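Protein translation elongation factor 1A (Methanosarcina mazei, PDB 3WND) binds cysteinyl-tRNA(Cys) in its GTP-bound form, resembles SelB, EF-Tu and aIF2 gamma, and probably acts as a translation elongation factor. Local coordinates at residues V24-T29 with S36-L41; M62-A67 with A172-V177; A87-P92 with G101-A106; I91-L96 with S122-M127; I117-S122 with H128-L133. All coordinates share one frame; numbering follows the deposited sequence.

Interaction 1: residues V24-T29 with S36-L41; sequences VAIIGT and SLAANL
Ile-26 splays its branches toward Leu-37, Ala-38 and Leu-41 because its first torsion sets CG2 anti to the backbone N and CG1 beside that N (chi1 -50°). A second turn at CG1 (chi2 -59°) folds CD1 round toward Leu-41. This is one of two conformers modelled for Ile-26, so the branch contacts describe that copy. CG1 of Ile-26 lies 4.1 Å from CB of Ala-38. Its CG2 methyl stands 4.2 Å from CD2 of Leu-37. The CD1 end reaches CD1 of Leu-41 more loosely, at 4.5 Å. One side chain of strand 21-28 is thus met by Leu-37 and Ala-38 of helix 34-39 and by Leu-41 just after it.

Gly-28 to Thr-35 (GTEKSGRT) match the P-loop pattern, with Arg-34 in place of the usual lysine. Ser-32 to Ser-36 bind GDP in another structure of this protein; no nucleotide is bound here. Gly-28, the first residue of the motif, has a positive phi (145°), a backbone shape that suits glycine.

The helix closes with its own polar bonds. The O of Ser-36 accepts two N-H groups of Asn-40. ND2 of Asn-40 reaches it at 2.9 Å, and the backbone N of Asn-40 comes to the opposite face of the same carbonyl. Asn-40 also packs on Thr-156, another GDP-binding residue. Val-88 and Cys-90 of strand 86-91 and Phe-64 of strand 61-66 also pack on Ile-26.

All the touching groups across the contact are aliphatic and buried. Shape and burial of hydrocarbon, not directed bonds, therefore hold the P-loop helix against its strand.

Interaction 2: residues M62-A67 with A172-V177; sequences MVFVDA and ARINEV
Met-62 and Phe-64, on strand 61-66 of the central sheet of the G domain, meet Ile-174 and Asn-175 on the long helix 167-187. The short axes are 12.0 Å apart and cross at 113°, so side chains bridge the gap. The Met-62 chain is bent at chi2 (-144°), and its terminal methyl goes between two helix residues. CE of Met-62 lies 3.8 Å from CG2 of Ile-174, with SD a little farther from the same methyl. CE also comes within 3.3 Å of OD1 of Asn-175, standing above the amide plane toward its oxygen end. The polar bonds of that amide go to other residues. OD1 of Asn-175 accepts from Arg-60, and ND2 donates to Lys-171 O.

This is the layered alpha/beta fold of a GTPase, with a helix covering one face of the sheet. Farther along the strand, Asp-66 bonds to the hydroxyl of Thr-35, a GDP-binding residue. By position it probably corresponds to the aspartate of the DxxG motif, although the sequence here, DAHS, lacks the glycine.

Phe-64 presents a ring edge to the helix. CE2 of Phe-64 is 4.1 Å from CD1 of Ile-174, which lies near the ring plane. The ring also touches Val-24, Ile-26 and Leu-41. On the helix, NH1 of Arg-173 forms a salt bridge to OE1 of Glu-176 at 2.8 Å. CG2 of Val-177 lies over one face of that guanidinium, offset toward its rim.

Interaction 3: residues A87-P92 with G101-A106; sequences AVLCIP and GECIIA
OE1 of Glu-102 is gripped twice, by a salt bridge to Arg-362 and a hydrogen bond to Tyr-70, right beside Cys-103 and Ile-104, which pack on Leu-89. Arg-362 adjoins a strand of the C-terminal beta domain, so this polar side of helix 98-109 ties that domain to the G domain. The next two residues serve the inner side of the helix.

Leu-89 points from strand 86-91 toward the helix with CG anti to its backbone N (chi1 169°). Its two methyls divide between two partners. CD1 of Leu-89 lies 3.8 Å from CB of Cys-103. CD2 of Leu-89 is equally close, 3.8 Å, to CG1 of Ile-104. The side chains of Leu-89 and Ile-104 run across each other at about a right angle. Ile-104 leaves its CA to one side, yet its outer part bends in to the strand. Tyr-70 also touches Cys-103, and Ile-27 of the neighbouring strand packs on Leu-89.

The touching atoms are all carbon and all three residues are buried. They seal the first strand against the helix in the beta-alpha-beta unit 86-91, 98-109, 115-119 of the GTPase-type G domain.

Interaction 4: residues I91-L96 with S122-M127; sequences IPPQGL and SDSTHM
Pro-93 sits in a type II turn from Pro-92 to Gly-95, its CA 6.7 Å from the CA of Thr-125, which follows a 3-10 turn at 122-124. The two loops lie side by side at the surface, and the pyrrolidine ring of Pro-93 rests against Ser-124 and Thr-125. CG of Pro-93 is the main point of contact. It lies 3.6 Å from OG of Ser-124, a van der Waals approach. The same CG is 3.8 Å from CG2 of Thr-125. CB of Pro-93 comes 4.0 Å from CB of Thr-125, so the ring leans on the branch point of the threonine as well as on its methyl.

Ser-124 holds OG between its backbone N and carbonyl carbon (chi1 75°), and the hydroxyl gives its hydrogen bond to Arg-121 O. That bond fixes the oxygen that the proline touches. Thr-125 also packs on Ile-130 of helix 127-140, whose N-cap position is held by His-126.

Asp-123, next in the chain to Ser-124, binds GDP in another structure of this protein. Its OD2 here pairs with Asn-157. TRSD at 120-123 occupies the place of the NKxD motif of GTPases; it keeps the aspartate but has Thr-120 and Arg-121 for the usual Asn and Lys.

Interaction 5: residues I117-S122 with H128-L133; sequences IALTRS and HAIDEL
Leu-119 leaves strand 115-119 with CB directed at helix 127-140, and its partners there are Ile-130 and Leu-133. CB and CG act as the stem and make no close approach of their own across the contact. The first torsion puts CG beside the backbone N (chi1 -67°). The second leaves CD1 extended, anti to CA (chi2 -178°), and turns CD2 off to the side. CD1 of Leu-119 meets CG2 of Ile-130 at 4.1 Å. These two side chains slide past each other in opposite directions. CD2 of Leu-119 meets CD2 of Leu-133 at 3.9 Å, and here the leucines reach for each other tip to tip. Leu-133 can do this because its CG is anti to the backbone N (chi1 179°).

The strand and helix begin the beta-alpha-beta unit that continues to strand 150-153, the edge strand on this side of the sheet. Cys-151 of that strand and Ile-91 of strand 86-91 pack on Leu-119 as well. Ile-130 also touches Ser-153.

Beyond the strand the chain turns polar. The hydroxyl of Thr-120 donates to the carbonyl O of Ser-32 in the P-loop. Arg-121 lays its side chain on Pro-93. Ser-122 is buried, and its OG has two partners, Glu-165 OE2 and Asn-155 ND2.

Overall arrangement
All five contacts lie in the N-terminal G domain. Interactions 1, 2, 3 and 5 reach one mixed sheet, where strands 61-66, 21-28, 86-91 and 115-119 are parallel neighbours in that order. Backbone bonds link them, as from Leu-89 to Ala-118. Interactions 1 and 2 have centres 9 Å apart. Interactions 4 and 5 are closer, at 5 Å, and share Ser-122. Interaction 4 joins the loops that follow strands 86-91 and 115-119. Interaction 1 closes before interaction 2 opens. Interactions 3, 4 and 5 all fall between the two segments of interaction 2. GDP-binding residues, including Ser-36 on helix 34-39 and Asp-123 in the loop after strand 115-119, lie beyond the ends of the strands.

Interaction 1: residues V24-T29 with S36-L41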
# COMPACT_ATOMS: atom_id res chain seq x y z
N VAL A 24 1.20 3.95 -7.59
CA VAL A 24 2.53 4.25 -6.99
C VAL A 24 2.33 4.94 -5.64
O VAL A 24 1.50 5.84 -5.50
CB VAL A 24 3.34 5.15 -8.00
CG1 VAL A 24 4.71 5.48 -7.40
CG2 VAL A 24 3.46 4.49 -9.39
N ALA A 25 2.99 4.43 -4.62
CA ALA A 25 3.02 5.07 -3.30
C ALA A 25 4.23 5.93 -3.17
O ALA A 25 5.34 5.52 -3.45
CB ALA A 25 3.11 4.00 -2.25
N ILE A 26 4.01 7.18 -2.80
CA ILE A 26 5.17 8.11 -2.55
C ILE A 26 5.23 8.27 -1.04
O ILE A 26 4.26 8.76 -0.39
CB ILE A 26 5.03 9.53 -3.24
CG1 ILE A 26 4.65 9.45 -4.75
CG2 ILE A 26 6.28 10.36 -2.94
CD1 ILE A 26 5.59 8.71 -5.66
N ILE A 27 6.36 7.82 -0.47
CA ILE A 27 6.48 7.74 0.95
C ILE A 27 7.82 8.29 1.42
O ILE A 27 8.81 8.46 0.62
CB ILE A 27 6.31 6.26 1.45
CG1 ILE A 27 7.48 5.38 0.96
CG2 ILE A 27 4.90 5.67 1.04
CD1 ILE A 27 7.56 4.02 1.71
N GLY A 28 7.92 8.49 2.70
CA GLY A 28 9.18 8.75 3.38
C GLY A 28 9.06 9.69 4.54
O GLY A 28 7.92 10.05 4.96
N THR A 29 10.20 10.02 5.11
CA THR A 29 10.32 10.83 6.35
C THR A 29 9.86 12.26 6.22
O THR A 29 9.44 12.73 5.13
CB THR A 29 11.80 10.73 6.89
OG1 THR A 29 11.83 11.19 8.26
CG2 THR A 29 12.80 11.49 6.02
N SER A 36 5.70 17.42 -2.50
CA SER A 36 5.97 18.18 -3.68
C SER A 36 6.22 17.29 -4.85
O SER A 36 5.87 17.63 -5.97
CB SER A 36 7.24 19.02 -3.42
OG SER A 36 6.90 20.00 -2.45
N LEU A 37 6.78 16.11 -4.59
CA LEU A 37 7.05 15.21 -5.75
C LEU A 37 5.67 14.68 -6.28
O LEU A 37 5.44 14.68 -7.52
CB LEU A 37 7.96 14.05 -5.30
CG LEU A 37 8.24 12.95 -6.38
CD1 LEU A 37 8.83 13.56 -7.61
CD2 LEU A 37 9.07 11.79 -5.78
N ALA A 38 4.88 14.12 -5.35
CA ALA A 38 3.56 13.54 -5.70
C ALA A 38 2.78 14.66 -6.50
O ALA A 38 2.19 14.41 -7.56
CB ALA A 38 2.77 13.13 -4.43
N ALA A 39 2.74 15.88 -5.93
CA ALA A 39 1.93 16.99 -6.48
C ALA A 39 2.38 17.39 -7.90
O ALA A 39 1.58 17.91 -8.67
CB ALA A 39 1.98 18.18 -5.51
N ASN A 40 3.66 17.17 -8.22
CA ASN A 40 4.17 17.46 -9.57
C ASN A 40 4.13 16.29 -10.50
O ASN A 40 4.49 16.41 -11.68
CB ASN A 40 5.61 17.98 -9.45
CG ASN A 40 5.66 19.48 -9.03
OD1 ASN A 40 5.24 20.34 -9.80
ND2 ASN A 40 6.12 19.78 -7.83
N LEU A 41 3.59 15.15 -10.02
CA LEU A 41 3.47 13.96 -10.88
C LEU A 41 2.02 13.73 -11.34
O LEU A 41 1.81 12.95 -12.29
CB LEU A 41 3.95 12.70 -10.16
CG LEU A 41 5.46 12.66 -9.95
CD1 LEU A 41 5.83 11.44 -9.22
CD2 LEU A 41 6.26 12.71 -11.25

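Interaction 2: residues M62-A67 with A172-V177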
# COMPACT_ATOMS: atom_id res chain seq x y z
N MET A 62 -2.04 6.45 -14.20
CA MET A 62 -1.12 6.43 -13.02
C MET A 62 -1.84 7.08 -11.88
O MET A 62 -2.55 8.13 -12.06
CB MET A 62 0.16 7.19 -13.30
CG MET A 62 0.97 6.58 -14.36
SD MET A 62 2.69 6.80 -13.89
CE MET A 62 3.42 5.64 -15.06
N VAL A 63 -1.74 6.48 -10.71
CA VAL A 63 -2.21 7.10 -9.50
C VAL A 63 -1.02 7.11 -8.54
O VAL A 63 -0.39 6.05 -8.30
CB VAL A 63 -3.40 6.36 -8.88
CG1 VAL A 63 -3.84 7.00 -7.55
CG2 VAL A 63 -4.52 6.28 -9.94
N PHE A 64 -0.69 8.32 -8.06
CA PHE A 64 0.38 8.47 -7.03
C PHE A 64 -0.26 8.76 -5.71
O PHE A 64 -1.00 9.70 -5.56
CB PHE A 64 1.35 9.61 -7.42
CG PHE A 64 1.94 9.43 -8.74
CD1 PHE A 64 1.34 9.98 -9.87
CD2 PHE A 64 3.10 8.71 -8.87
CE1 PHE A 64 1.90 9.75 -11.12
CE2 PHE A 64 3.70 8.55 -10.13
CZ PHE A 64 3.08 9.09 -11.26
N VAL A 65 0.06 7.96 -4.71
CA VAL A 65 -0.61 8.13 -3.44
C VAL A 65 0.43 8.67 -2.49
O VAL A 65 1.48 8.02 -2.19
CB VAL A 65 -1.10 6.76 -2.97
CG1 VAL A 65 -1.79 6.95 -1.63
CG2 VAL A 65 -1.98 6.17 -4.05
N ASP A 66 0.16 9.89 -2.03
CA ASP A 66 1.02 10.52 -1.03
C ASP A 66 0.54 10.14 0.34
O ASP A 66 -0.64 10.45 0.72
CB ASP A 66 0.95 12.05 -1.23
CG ASP A 66 1.72 12.88 -0.12
OD1 ASP A 66 2.50 12.34 0.69
OD2 ASP A 66 1.52 14.12 -0.13
N ALA A 67 1.40 9.39 1.07
CA ALA A 67 1.01 9.03 2.48
C ALA A 67 1.28 10.21 3.44
O ALA A 67 2.22 10.18 4.31
CB ALA A 67 1.84 7.78 2.92
N ALA A 172 10.73 7.64 -16.12
CA ALA A 172 11.07 6.57 -17.03
C ALA A 172 11.25 5.27 -16.29
O ALA A 172 10.77 4.23 -16.74
CB ALA A 172 12.39 6.96 -17.74
N ARG A 173 11.91 5.34 -15.10
CA ARG A 173 12.02 4.10 -14.28
C ARG A 173 10.63 3.61 -13.77
O ARG A 173 10.37 2.42 -13.70
CB ARG A 173 12.99 4.38 -13.10
CG ARG A 173 13.16 3.17 -12.19
CD ARG A 173 13.58 1.95 -12.99
NE ARG A 173 13.78 0.79 -12.15
CZ ARG A 173 13.94 -0.42 -12.68
NH1 ARG A 173 13.91 -0.53 -14.03
NH2 ARG A 173 14.11 -1.49 -11.90
N ILE A 174 9.78 4.52 -13.34
CA ILE A 174 8.36 4.12 -12.89
C ILE A 174 7.70 3.41 -14.08
O ILE A 174 7.11 2.37 -13.91
CB ILE A 174 7.54 5.35 -12.54
CG1 ILE A 174 8.12 5.89 -11.19
CG2 ILE A 174 6.04 5.02 -12.36
CD1 ILE A 174 7.53 7.23 -10.83
N ASN A 175 7.82 3.95 -15.30
CA ASN A 175 7.17 3.24 -16.42
C ASN A 175 7.80 1.86 -16.72
O ASN A 175 7.06 0.95 -17.09
CB ASN A 175 7.22 4.13 -17.70
CG ASN A 175 6.03 5.15 -17.69
OD1 ASN A 175 4.84 4.78 -17.92
ND2 ASN A 175 6.33 6.41 -17.46
N GLU A 176 9.13 1.73 -16.64
CA GLU A 176 9.78 0.43 -16.80
C GLU A 176 9.23 -0.57 -15.76
O GLU A 176 8.89 -1.73 -16.13
CB GLU A 176 11.32 0.49 -16.70
CG GLU A 176 11.96 1.16 -17.85
CD GLU A 176 13.47 1.36 -17.58
OE1 GLU A 176 13.95 1.02 -16.42
OE2 GLU A 176 14.16 1.87 -18.49
N VAL A 177 9.19 -0.18 -14.50
CA VAL A 177 8.71 -1.08 -13.43
C VAL A 177 7.24 -1.35 -13.69
O VAL A 177 6.74 -2.51 -13.51
CB VAL A 177 8.96 -0.48 -12.00
CG1 VAL A 177 8.44 -1.40 -10.95
CG2 VAL A 177 10.47 -0.28 -11.68

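Interaction 3: residues A87-P92 with G101-A106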
# COMPACT_ATOMS: atom_id res chain seq x y z
N ALA A 87 6.73 1.42 -4.97
CA ALA A 87 6.98 2.37 -3.85
C ALA A 87 8.08 3.28 -4.25
O ALA A 87 9.10 2.81 -4.74
CB ALA A 87 7.36 1.65 -2.52
N VAL A 88 7.87 4.58 -4.07
CA VAL A 88 8.99 5.54 -4.24
C VAL A 88 9.30 6.10 -2.85
O VAL A 88 8.43 6.75 -2.23
CB VAL A 88 8.57 6.70 -5.14
CG1 VAL A 88 9.71 7.78 -5.15
CG2 VAL A 88 8.30 6.14 -6.55
N LEU A 89 10.47 5.72 -2.32
CA LEU A 89 10.90 6.12 -0.96
C LEU A 89 11.74 7.36 -1.10
O LEU A 89 12.79 7.32 -1.78
CB LEU A 89 11.64 4.98 -0.26
CG LEU A 89 12.35 5.35 1.01
CD1 LEU A 89 11.30 5.86 2.08
CD2 LEU A 89 13.15 4.13 1.50
N CYS A 90 11.25 8.44 -0.54
CA CYS A 90 11.94 9.76 -0.71
C CYS A 90 12.90 9.94 0.48
O CYS A 90 12.51 9.87 1.60
CB CYS A 90 10.88 10.86 -0.66
SG CYS A 90 9.80 10.82 -2.08
N ILE A 91 14.18 10.10 0.15
CA ILE A 91 15.19 10.35 1.18
C ILE A 91 15.88 11.67 0.81
O ILE A 91 16.61 11.71 -0.21
CB ILE A 91 16.20 9.18 1.26
CG1 ILE A 91 15.42 7.83 1.45
CG2 ILE A 91 17.20 9.45 2.36
CD1 ILE A 91 16.25 6.60 1.47
N PRO A 92 15.82 12.66 1.70
CA PRO A 92 16.49 13.95 1.44
C PRO A 92 18.00 13.89 1.86
O PRO A 92 18.43 12.90 2.46
CB PRO A 92 15.71 14.90 2.34
CG PRO A 92 15.41 14.03 3.60
CD PRO A 92 15.02 12.69 2.98
N GLY A 101 14.42 4.82 8.34
CA GLY A 101 14.66 3.44 8.76
C GLY A 101 13.34 2.64 8.95
O GLY A 101 13.26 1.48 8.56
N GLU A 102 12.37 3.25 9.58
CA GLU A 102 11.05 2.61 9.81
C GLU A 102 10.40 2.26 8.47
O GLU A 102 9.82 1.16 8.28
CB GLU A 102 10.16 3.55 10.62
CG GLU A 102 8.84 2.84 11.01
CD GLU A 102 8.01 3.77 11.86
OE1 GLU A 102 7.70 4.89 11.42
OE2 GLU A 102 7.73 3.38 13.03
N CYS A 103 10.47 3.20 7.52
CA CYS A 103 9.91 2.88 6.14
C CYS A 103 10.61 1.70 5.46
O CYS A 103 9.97 0.88 4.82
CB CYS A 103 10.07 4.11 5.19
SG CYS A 103 8.83 5.38 5.59
N ILE A 104 11.98 1.69 5.53
CA ILE A 104 12.72 0.56 5.00
C ILE A 104 12.31 -0.73 5.66
O ILE A 104 12.06 -1.71 5.00
CB ILE A 104 14.24 0.79 5.20
CG1 ILE A 104 14.65 1.93 4.24
CG2 ILE A 104 15.07 -0.49 4.95
CD1 ILE A 104 16.10 2.40 4.47
N ILE A 105 12.16 -0.73 7.01
CA ILE A 105 11.76 -1.92 7.71
C ILE A 105 10.34 -2.34 7.29
O ILE A 105 10.09 -3.55 7.04
CB ILE A 105 11.85 -1.67 9.22
CG1 ILE A 105 13.33 -1.78 9.63
CG2 ILE A 105 11.04 -2.74 9.95
CD1 ILE A 105 13.60 -1.16 10.98
N ALA A 106 9.46 -1.37 7.15
CA ALA A 106 8.07 -1.70 6.72
C ALA A 106 8.03 -2.31 5.35
O ALA A 106 7.34 -3.32 5.13
CB ALA A 106 7.16 -0.49 6.74

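Interaction 4: residues I91-L96 with S122-M127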
# COMPACT_ATOMS: atom_id res chain seq x y z
N ILE A 91 14.18 10.10 0.15
CA ILE A 91 15.19 10.35 1.18
C ILE A 91 15.88 11.67 0.81
O ILE A 91 16.61 11.71 -0.21
CB ILE A 91 16.20 9.18 1.26
CG1 ILE A 91 15.42 7.83 1.45
CG2 ILE A 91 17.20 9.45 2.36
CD1 ILE A 91 16.25 6.60 1.47
N PRO A 92 15.82 12.66 1.70
CA PRO A 92 16.49 13.95 1.44
C PRO A 92 18.00 13.89 1.86
O PRO A 92 18.43 12.90 2.46
CB PRO A 92 15.71 14.90 2.34
CG PRO A 92 15.41 14.03 3.60
CD PRO A 92 15.02 12.69 2.98
N PRO A 93 18.77 14.94 1.53
CA PRO A 93 20.21 14.85 1.86
C PRO A 93 20.33 14.71 3.39
O PRO A 93 19.54 15.31 4.18
CB PRO A 93 20.78 16.18 1.22
CG PRO A 93 19.81 16.42 0.07
CD PRO A 93 18.45 16.14 0.70
N GLN A 94 21.28 13.89 3.80
CA GLN A 94 21.50 13.58 5.18
C GLN A 94 20.24 13.06 5.85
O GLN A 94 20.04 13.25 7.07
CB GLN A 94 22.05 14.82 5.99
CG GLN A 94 23.38 15.38 5.47
CD GLN A 94 24.55 14.38 5.66
OE1 GLN A 94 24.47 13.44 6.52
NE2 GLN A 94 25.63 14.54 4.86
N GLY A 95 19.43 12.33 5.08
CA GLY A 95 18.07 11.96 5.55
C GLY A 95 17.95 10.53 6.14
O GLY A 95 16.86 9.97 6.18
N LEU A 96 19.08 9.93 6.51
CA LEU A 96 19.07 8.64 7.17
C LEU A 96 18.66 8.74 8.61
O LEU A 96 19.54 8.56 9.50
CB LEU A 96 20.48 8.08 7.12
CG LEU A 96 20.96 7.94 5.66
CD1 LEU A 96 22.42 7.45 5.68
CD2 LEU A 96 20.05 7.05 4.80
N SER A 122 17.76 17.57 -4.69
CA SER A 122 19.16 17.50 -5.23
C SER A 122 19.83 18.89 -5.35
O SER A 122 21.05 18.98 -5.29
CB SER A 122 19.21 16.80 -6.60
OG SER A 122 18.49 17.61 -7.56
N ASP A 123 19.04 19.93 -5.60
CA ASP A 123 19.59 21.31 -5.71
C ASP A 123 20.19 21.81 -4.36
O ASP A 123 20.96 22.78 -4.35
CB ASP A 123 18.50 22.26 -6.21
CG ASP A 123 17.31 22.32 -5.29
OD1 ASP A 123 16.70 21.25 -4.95
OD2 ASP A 123 16.95 23.45 -4.92
N SER A 124 19.85 21.15 -3.25
CA SER A 124 20.42 21.51 -1.97
C SER A 124 21.70 20.81 -1.58
O SER A 124 22.20 21.03 -0.49
CB SER A 124 19.34 21.31 -0.86
OG SER A 124 19.17 19.93 -0.59
N THR A 125 22.27 20.01 -2.48
CA THR A 125 23.40 19.16 -2.16
C THR A 125 24.33 19.14 -3.33
O THR A 125 24.21 19.99 -4.21
CB THR A 125 22.92 17.76 -1.72
OG1 THR A 125 24.04 17.02 -1.25
CG2 THR A 125 22.22 17.02 -2.82
N HIS A 126 25.33 18.25 -3.32
CA HIS A 126 26.36 18.21 -4.33
C HIS A 126 26.56 16.81 -4.72
O HIS A 126 26.34 15.86 -3.92
CB HIS A 126 27.72 18.77 -3.82
CG HIS A 126 27.67 20.19 -3.19
ND1 HIS A 126 27.63 21.33 -3.92
CD2 HIS A 126 27.74 20.58 -1.87
CE1 HIS A 126 27.64 22.42 -3.12
NE2 HIS A 126 27.70 21.98 -1.84
N MET A 127 27.04 16.61 -5.97
CA MET A 127 27.32 15.29 -6.51
C MET A 127 28.08 14.39 -5.55
O MET A 127 27.74 13.19 -5.36
CB MET A 127 28.05 15.32 -7.89
CG MET A 127 27.98 13.98 -8.66
SD MET A 127 26.31 13.21 -8.87
CE MET A 127 25.41 14.59 -9.56

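Interaction 5: residues I117-S122 with H128-L133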
# COMPACT_ATOMS: atom_id res chain seq x y z
N ILE A 117 14.27 4.47 -4.97
CA ILE A 117 14.65 5.48 -4.01
C ILE A 117 14.78 6.81 -4.67
O ILE A 117 15.66 6.92 -5.59
CB ILE A 117 15.91 5.07 -3.19
CG1 ILE A 117 15.55 3.78 -2.37
CG2 ILE A 117 16.33 6.18 -2.23
CD1 ILE A 117 16.70 3.17 -1.58
N ALA A 118 14.02 7.82 -4.26
CA ALA A 118 14.20 9.17 -4.80
C ALA A 118 15.04 9.96 -3.82
O ALA A 118 14.61 10.16 -2.67
CB ALA A 118 12.85 9.82 -4.99
N LEU A 119 16.23 10.38 -4.25
CA LEU A 119 17.10 11.16 -3.44
C LEU A 119 16.75 12.64 -3.74
O LEU A 119 17.22 13.23 -4.67
CB LEU A 119 18.59 10.88 -3.73
CG LEU A 119 19.06 9.48 -3.32
CD1 LEU A 119 20.59 9.30 -3.62
CD2 LEU A 119 18.65 9.14 -1.89
N THR A 120 15.78 13.13 -2.97
CA THR A 120 15.11 14.38 -3.32
C THR A 120 16.01 15.60 -2.97
O THR A 120 17.07 15.51 -2.32
CB THR A 120 13.80 14.50 -2.50
OG1 THR A 120 14.10 14.21 -1.14
CG2 THR A 120 12.79 13.42 -2.98
N ARG A 121 15.51 16.79 -3.34
CA ARG A 121 16.18 18.05 -2.93
C ARG A 121 17.57 18.10 -3.48
O ARG A 121 18.46 18.65 -2.81
CB ARG A 121 16.06 18.35 -1.40
CG ARG A 121 14.61 18.33 -0.95
CD ARG A 121 14.47 18.38 0.52
NE ARG A 121 14.82 19.66 1.07
CZ ARG A 121 15.03 19.87 2.38
NH1 ARG A 121 14.98 18.84 3.31
NH2 ARG A 121 15.33 21.11 2.78
N SER A 122 17.76 17.57 -4.69
CA SER A 122 19.16 17.50 -5.23
C SER A 122 19.83 18.89 -5.35
O SER A 122 21.05 18.98 -5.29
CB SER A 122 19.21 16.80 -6.60
OG SER A 122 18.49 17.61 -7.56
N HIS A 128 29.14 14.92 -4.93
CA HIS A 128 29.95 14.06 -4.14
C HIS A 128 29.23 13.62 -2.88
O HIS A 128 29.49 12.52 -2.42
CB HIS A 128 31.34 14.64 -3.82
CG HIS A 128 32.24 14.69 -5.01
ND1 HIS A 128 33.18 15.66 -5.16
CD2 HIS A 128 32.27 13.90 -6.17
CE1 HIS A 128 33.79 15.50 -6.38
NE2 HIS A 128 33.25 14.42 -6.99
N ALA A 129 28.36 14.51 -2.32
CA ALA A 129 27.51 14.10 -1.19
C ALA A 129 26.46 13.04 -1.62
O ALA A 129 26.13 12.10 -0.86
CB ALA A 129 26.85 15.31 -0.58
N ILE A 130 25.91 13.22 -2.81
CA ILE A 130 24.88 12.30 -3.31
C ILE A 130 25.53 10.95 -3.53
O ILE A 130 24.93 9.92 -3.20
CB ILE A 130 24.28 12.83 -4.66
CG1 ILE A 130 23.49 14.13 -4.42
CG2 ILE A 130 23.40 11.80 -5.36
CD1 ILE A 130 23.26 14.98 -5.67
N ASP A 131 26.78 10.95 -4.09
CA ASP A 131 27.44 9.65 -4.26
C ASP A 131 27.70 8.96 -2.91
O ASP A 131 27.50 7.73 -2.78
CB ASP A 131 28.69 9.74 -5.15
CG ASP A 131 28.33 10.23 -6.51
OD1 ASP A 131 27.12 10.10 -6.86
OD2 ASP A 131 29.19 10.83 -7.19
N GLU A 132 28.04 9.75 -1.88
CA GLU A 132 28.24 9.18 -0.56
C GLU A 132 26.95 8.65 0.04
O GLU A 132 26.94 7.57 0.69
CB GLU A 132 28.91 10.14 0.43
CG GLU A 132 30.40 10.29 0.16
CD GLU A 132 31.11 11.35 1.04
OE1 GLU A 132 30.53 11.78 2.11
OE2 GLU A 132 32.31 11.75 0.70
N LEU A 133 25.85 9.35 -0.16
CA LEU A 133 24.56 8.85 0.34
C LEU A 133 24.14 7.61 -0.48
O LEU A 133 23.62 6.66 0.11
CB LEU A 133 23.49 9.97 0.23
CG LEU A 133 22.06 9.69 0.68
CD1 LEU A 133 22.02 9.15 2.10
CD2 LEU A 133 21.16 10.91 0.46